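Local atomic coordinates of amidase (PDB entry 5EWQ), a protein that probably hydrolyses carboxylic acid amides to the free acid and ammonia, as a member of the amidase family related to the Glu-tRNA(Gln) amidotransferase A subunit. Residues Lys153-Glu158 and Ala274-Ala279. Sequence-based numbering, arbitrary orientation.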
loop_
_atom_site.group_PDB
_atom_site.type_symbol
_atom_site.label_atom_id
_atom_site.label_comp_id
_atom_site.label_asym_id
_atom_site.label_seq_id
_atom_site.Cartn_x
_atom_site.Cartn_y
_atom_site.Cartn_z
ATOM N N LYS A 153 11.290 -1.968 11.852
ATOM C CA LYS A 153 12.126 -1.693 13.014
ATOM C C LYS A 153 11.827 -0.308 13.580
ATOM O O LYS A 153 11.779 -0.123 14.796
ATOM C CB LYS A 153 13.606 -1.809 12.645
ATOM C CG LYS A 153 14.559 -1.618 13.815
ATOM C CD LYS A 153 16.006 -1.793 13.383
ATOM N N GLN A 154 11.618 0.659 12.693
ATOM C CA GLN A 154 11.304 2.022 13.108
ATOM C C GLN A 154 9.872 2.134 13.623
ATOM O O GLN A 154 9.563 3.005 14.438
ATOM C CB GLN A 154 11.526 3.000 11.952
ATOM C CG GLN A 154 12.987 3.198 11.573
ATOM C CD GLN A 154 13.160 4.137 10.393
ATOM O OE1 GLN A 154 12.185 4.660 9.853
ATOM N NE2 GLN A 154 14.407 4.353 9.987
ATOM N N LEU A 155 9.001 1.251 13.145
ATOM C CA LEU A 155 7.609 1.235 13.582
ATOM C C LEU A 155 7.492 0.846 15.051
ATOM O O LEU A 155 6.665 1.388 15.783
ATOM C CB LEU A 155 6.782 0.276 12.722
ATOM C CG LEU A 155 6.020 0.907 11.557
ATOM C CD1 LEU A 155 5.234 -0.147 10.789
ATOM C CD2 LEU A 155 5.100 2.001 12.067
ATOM N N LYS A 156 8.329 -0.095 15.475
ATOM C CA LYS A 156 8.291 -0.587 16.846
ATOM C C LYS A 156 9.035 0.349 17.794
ATOM O O LYS A 156 9.009 0.165 19.011
ATOM C CB LYS A 156 8.877 -1.998 16.919
ATOM C CG LYS A 156 8.105 -3.019 16.095
ATOM C CD LYS A 156 8.680 -4.417 16.242
ATOM C CE LYS A 156 10.081 -4.506 15.665
ATOM N NZ LYS A 156 10.608 -5.898 15.714
ATOM N N GLU A 157 9.692 1.357 17.229
ATOM C CA GLU A 157 10.387 2.360 18.027
ATOM C C GLU A 157 9.416 3.428 18.519
ATOM O O GLU A 157 9.773 4.270 19.344
ATOM C CB GLU A 157 11.517 3.003 17.220
ATOM C CG GLU A 157 12.689 2.074 16.943
ATOM C CD GLU A 157 13.709 2.686 16.003
ATOM O OE1 GLU A 157 13.431 3.768 15.443
ATOM O OE2 GLU A 157 14.789 2.085 15.822
ATOM N N GLU A 158 8.190 3.388 18.009
ATOM C CA GLU A 158 7.163 4.338 18.421
ATOM C C GLU A 158 5.965 3.630 19.046
ATOM O O GLU A 158 4.930 4.247 19.295
ATOM C CB GLU A 158 6.710 5.192 17.234
ATOM C CG GLU A 158 7.797 6.092 16.667
ATOM C CD GLU A 158 7.259 7.105 15.675
ATOM O OE1 GLU A 158 8.072 7.800 15.032
ATOM O OE2 GLU A 158 6.021 7.211 15.542
ATOM N N ALA A 274 -0.881 9.812 7.342
ATOM C CA ALA A 274 0.240 10.670 7.707
ATOM C C ALA A 274 0.829 10.254 9.050
ATOM O O ALA A 274 2.024 10.429 9.296
ATOM C CB ALA A 274 -0.198 12.122 7.748
ATOM N N THR A 275 -0.019 9.708 9.914
ATOM C CA THR A 275 0.415 9.221 11.218
ATOM C C THR A 275 1.399 8.067 11.057
ATOM O O THR A 275 2.445 8.032 11.706
ATOM C CB THR A 275 -0.780 8.764 12.072
ATOM O OG1 THR A 275 -1.629 9.886 12.346
ATOM C CG2 THR A 275 -0.304 8.168 13.383
ATOM N N LEU A 276 1.055 7.129 10.182
ATOM C CA LEU A 276 1.918 5.994 9.886
ATOM C C LEU A 276 3.169 6.439 9.136
ATOM O O LEU A 276 4.249 5.873 9.312
ATOM C CB LEU A 276 1.158 4.946 9.070
ATOM C CG LEU A 276 1.923 3.682 8.676
ATOM C CD1 LEU A 276 2.368 2.924 9.913
ATOM C CD2 LEU A 276 1.068 2.798 7.785
ATOM N N PHE A 277 3.014 7.466 8.306
ATOM C CA PHE A 277 4.098 7.964 7.466
ATOM C C PHE A 277 5.219 8.596 8.288
ATOM O O PHE A 277 6.337 8.766 7.802
ATOM C CB PHE A 277 3.550 8.972 6.452
ATOM C CG PHE A 277 4.551 9.405 5.419
ATOM C CD1 PHE A 277 5.132 8.479 4.568
ATOM C CD2 PHE A 277 4.894 10.739 5.285
ATOM C CE1 PHE A 277 6.049 8.876 3.612
ATOM C CE2 PHE A 277 5.809 11.142 4.330
ATOM C CZ PHE A 277 6.385 10.209 3.491
ATOM N N ASN A 278 4.917 8.935 9.538
ATOM C CA ASN A 278 5.900 9.543 10.428
ATOM C C ASN A 278 7.014 8.579 10.829
ATOM O O ASN A 278 8.161 8.988 11.006
ATOM C CB ASN A 278 5.216 10.083 11.686
ATOM C CG ASN A 278 4.393 11.326 11.416
ATOM O OD1 ASN A 278 4.699 12.103 10.511
ATOM N ND2 ASN A 278 3.343 11.524 12.204
ATOM N N ALA A 279 6.672 7.302 10.970
ATOM C CA ALA A 279 7.630 6.308 11.444
ATOM C C ALA A 279 8.320 5.568 10.304
ATOM O O ALA A 279 9.341 4.914 10.511
ATOM C CB ALA A 279 6.943 5.314 12.366
#
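A279 is the small residue on which L155, E158 and Q154 converge, an example of a single methyl group serving as the meeting point of several side chains. Its CB points at segment 153-158, and its CA lies 5.5 Å from that of L155. One branch of L155 does the touching: CD2 packs on A279 CB at 3.8 Å and on L276 CD1 at 3.6 Å, the two leucines crossing obliquely. L276 holds CG anti to the backbone N (chi1 -180°), and a chi2 of 62° sets CD1 against L155 CD2. From another direction the carboxylate of E158 settles on the same methyl, its CD 3.8 Å from A279 CB, in van der Waals contact. The Q154 side chain lies alongside the A279 carbonyl, with CB beside the O atom; the orientation of its amide is doubtful.

Further out, L155 and E158 are the first and last residues of a type I turn, and both side chains meet A279 CB. L276 also touches L219 and V221 of strand 219-223 and P265 of strand 263-267, so it packs on the mixed sheet. N278 turns to Y301, whose backbone N bonds its OD1.

The end region of helix 150-155, with the turn after it, thus meets helix 270-280 through an apolar leucine-leucine-alanine patch with polar side chains at its more exposed margin, within the mixed α/β core of the amidase signature family.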